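Local structure of L-hydantoinase (Arthrobacter aurescens, 1GKR) at residues F170-I173 / A174-S178; Q212-F215 / Q216-A220. The protein hydrolyses cyclic amides such as 5-substituted hydantoins, preferring aryl derivatives, as a homotetrameric amidohydrolase with two zinc ions in each subunit. All coordinates share one frame; numbering follows the deposited sequence.

How the interactions relate
Both contacts are local, and they lie at opposite kinds of helix end: interaction 1 closes the C-terminal end of helix 163-176, whereas interaction 2 opens helix 214-231 at its N-terminus. They do not touch, with centres about 26 Å apart, although F170 of interaction 1 packs on a later part of the helix that interaction 2 begins. Residues 170-178 are partly buried and are held mostly by backbone bonds, with F170 and I173 packed inward and the polar Q171 and E172 partly exposed. Residues 212-220 are buried and lie nearer the zinc site; there, glutamine and glutamate side chains take over much of the bonding. Each contact also reaches a second subunit.

Interaction 1 of 2, residues F170-I173 / A174-S178; sequences FQEI and AACGS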
# COMPACT_ATOMS: atom_id res chain seq x y z
N PHE A 170 25.26 10.75 -0.80
CA PHE A 170 24.63 9.70 -0.00
C PHE A 170 25.58 8.52 0.14
O PHE A 170 25.73 7.96 1.23
CB PHE A 170 23.34 9.22 -0.66
CG PHE A 170 22.13 10.06 -0.33
CD1 PHE A 170 22.25 11.32 0.24
CD2 PHE A 170 20.85 9.59 -0.63
CE1 PHE A 170 21.12 12.10 0.50
CE2 PHE A 170 19.73 10.36 -0.37
CZ PHE A 170 19.87 11.62 0.19
N GLN A 171 26.23 8.14 -0.96
CA GLN A 171 27.17 7.03 -0.89
C GLN A 171 28.34 7.34 0.02
O GLN A 171 28.74 6.50 0.82
CB GLN A 171 27.68 6.66 -2.26
CG GLN A 171 26.60 6.23 -3.20
CD GLN A 171 27.14 5.87 -4.56
OE1 GLN A 171 27.95 6.61 -5.14
NE2 GLN A 171 26.70 4.74 -5.09
N GLU A 172 28.91 8.54 -0.07
CA GLU A 172 30.03 8.85 0.81
C GLU A 172 29.57 8.79 2.27
O GLU A 172 30.24 8.18 3.10
CB GLU A 172 30.62 10.24 0.54
CG GLU A 172 31.87 10.24 -0.34
CD GLU A 172 33.02 9.41 0.23
OE1 GLU A 172 33.44 9.66 1.38
OE2 GLU A 172 33.50 8.51 -0.48
N ILE A 173 28.44 9.42 2.57
CA ILE A 173 27.90 9.44 3.92
C ILE A 173 27.70 8.03 4.47
O ILE A 173 27.99 7.77 5.64
CB ILE A 173 26.54 10.17 3.98
CG1 ILE A 173 26.71 11.64 3.62
CG2 ILE A 173 25.95 10.05 5.37
CD1 ILE A 173 27.69 12.38 4.53
N ALA A 174 27.21 7.13 3.63
CA ALA A 174 26.99 5.76 4.06
C ALA A 174 28.30 5.10 4.41
O ALA A 174 28.40 4.39 5.40
CB ALA A 174 26.29 4.97 2.98
N ALA A 175 29.31 5.34 3.58
CA ALA A 175 30.62 4.75 3.78
C ALA A 175 31.34 5.28 5.02
O ALA A 175 32.19 4.60 5.58
CB ALA A 175 31.47 4.98 2.55
N CYS A 176 31.02 6.50 5.44
CA CYS A 176 31.64 7.10 6.62
C CYS A 176 30.85 6.76 7.86
O CYS A 176 31.34 6.88 8.97
CB CYS A 176 31.69 8.63 6.51
SG CYS A 176 32.79 9.25 5.24
N GLY A 177 29.60 6.34 7.64
CA GLY A 177 28.73 6.01 8.75
C GLY A 177 28.28 7.28 9.43
O GLY A 177 28.07 7.32 10.65
N SER A 178 28.14 8.34 8.65
CA SER A 178 27.74 9.63 9.17
C SER A 178 26.24 9.79 9.00
O SER A 178 25.51 8.81 8.86
CB SER A 178 28.48 10.73 8.42
OG SER A 178 28.18 12.02 8.94
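I173 and S178 meet in a Schellman motif that ends helix 163-176. S178 N reaches back to I173 O at 3.1 Å with an N-H...O angle of 159°, while G177 N makes a weak bond to A174 O. G177 is the C-prime residue; its phi of 73° is easy for a residue without a CB and turns the chain out of the helix. Before the turn the helix runs regularly: A174 N bonds to F170 O, A175 N to Q171 O, and C176 N to E172 O. A174 and A175 add only methyl groups to this last turn, and alanine fits the helix here without bringing a polar end to satisfy.

Beyond the backbone, CG2 of I173 stands anti to the backbone N, and this branch comes alongside CB of S178 at 4.0 Å. Both residues continue inward onto F146, I173 also packing on I180 of strand 179-182, as befits a branched aliphatic on a buried flank. F170 carries its ring to helix 214-231, against L227, Q228 and A231. Outward, Q171 OE1 accepts a hydrogen bond from Q196 of a second subunit. On the flank by helix 132-140, where R136 touches both residues, E172 OE1 lies 3.9 Å from C176 SG.

Interaction 2 of 2, residues Q212-F215 / Q216-A220; sequences QPVF and QENEA
Q216 folds back over P213, the N-cap residue of helix 214-231. Proline suits a place where no earlier helical carbonyl is owed an N-H. Among the polar contacts, Q216 NE2 donates to P213 O at 3.1 Å, tilted 20° from the carbonyl plane, and more weakly to Q212 O. With CG between the backbone N and the carbonyl carbon (chi1 61°) and a second bend at chi2, the amide curls back toward the helix start. P213 O also receives weak bonds from Q216 N and E217 N; the first strong helical bond is N218 N to V214 O, 2.7 Å and nearly straight at 170°. Farther out, Q216 OE1 accepts from N186 N, Q216 NE2 and Q212 NE2 both donate to E185 OE2, and E217 OE1 forms a salt bridge with R289 and a hydrogen bond with S241.

In apolar packing, Q216 CG lies 3.9 Å from P213 CD, the side chains crossing at about a right angle. The F215 ring, with Q216 CB over one face, meets F167 of a second subunit.

With an alanine in place of Q216, P213 O would probably keep only weak backbone donors, and E185 lose one of its two glutamine donors. This polar network probably fixes the helix start beside zinc ligands H183 and H239.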
# COMPACT_ATOMS: atom_id res chain seq x y z
N GLN A 212 5.43 27.47 -3.51
CA GLN A 212 6.18 26.32 -3.03
C GLN A 212 5.19 25.40 -2.35
O GLN A 212 5.30 25.11 -1.17
CB GLN A 212 7.25 26.77 -2.03
CG GLN A 212 8.15 27.87 -2.56
CD GLN A 212 9.35 28.18 -1.66
OE1 GLN A 212 9.99 29.22 -1.81
NE2 GLN A 212 9.65 27.28 -0.74
N PRO A 213 4.18 24.92 -3.11
CA PRO A 213 3.12 24.02 -2.63
C PRO A 213 3.60 22.70 -2.04
O PRO A 213 4.75 22.32 -2.21
CB PRO A 213 2.24 23.83 -3.87
CG PRO A 213 3.21 23.95 -4.98
CD PRO A 213 4.07 25.11 -4.57
N VAL A 214 2.70 22.00 -1.36
CA VAL A 214 3.07 20.73 -0.75
C VAL A 214 3.45 19.67 -1.77
O VAL A 214 4.36 18.88 -1.54
CB VAL A 214 1.96 20.15 0.17
CG1 VAL A 214 1.41 21.21 1.09
CG2 VAL A 214 0.87 19.56 -0.64
N PHE A 215 2.77 19.66 -2.92
CA PHE A 215 3.06 18.63 -3.90
C PHE A 215 4.52 18.63 -4.32
O PHE A 215 5.09 17.57 -4.59
CB PHE A 215 2.10 18.72 -5.08
CG PHE A 215 2.60 19.54 -6.23
CD1 PHE A 215 3.55 19.02 -7.11
CD2 PHE A 215 2.09 20.81 -6.46
CE1 PHE A 215 3.99 19.75 -8.21
CE2 PHE A 215 2.52 21.56 -7.56
CZ PHE A 215 3.47 21.03 -8.43
N GLN A 216 5.16 19.80 -4.36
CA GLN A 216 6.57 19.81 -4.74
C GLN A 216 7.45 19.46 -3.55
O GLN A 216 8.49 18.82 -3.70
CB GLN A 216 6.98 21.15 -5.39
CG GLN A 216 6.86 22.40 -4.56
CD GLN A 216 8.01 22.59 -3.61
OE1 GLN A 216 9.16 22.28 -3.93
NE2 GLN A 216 7.72 23.13 -2.43
N GLU A 217 7.03 19.84 -2.34
CA GLU A 217 7.82 19.50 -1.17
C GLU A 217 7.80 17.98 -1.04
O GLU A 217 8.81 17.34 -0.79
CB GLU A 217 7.22 20.10 0.11
CG GLU A 217 7.91 19.63 1.38
CD GLU A 217 7.32 20.23 2.63
OE1 GLU A 217 6.14 20.62 2.62
OE2 GLU A 217 8.01 20.31 3.66
N ASN A 218 6.61 17.42 -1.21
CA ASN A 218 6.47 15.98 -1.09
C ASN A 218 7.15 15.20 -2.20
O ASN A 218 7.57 14.07 -1.99
CB ASN A 218 4.99 15.65 -0.98
CG ASN A 218 4.40 16.09 0.36
OD1 ASN A 218 3.18 16.13 0.53
ND2 ASN A 218 5.27 16.42 1.31
N GLU A 219 7.26 15.79 -3.38
CA GLU A 219 7.94 15.11 -4.47
C GLU A 219 9.42 14.98 -4.09
O GLU A 219 10.03 13.92 -4.28
CB GLU A 219 7.79 15.90 -5.77
CG GLU A 219 8.46 15.28 -6.98
CD GLU A 219 9.98 15.49 -7.00
OE1 GLU A 219 10.42 16.62 -6.70
OE2 GLU A 219 10.73 14.53 -7.32
N ALA A 220 9.98 16.05 -3.55
CA ALA A 220 11.38 16.04 -3.16
C ALA A 220 11.61 15.01 -2.06
O ALA A 220 12.64 14.31 -2.04
CB ALA A 220 11.81 17.42 -2.70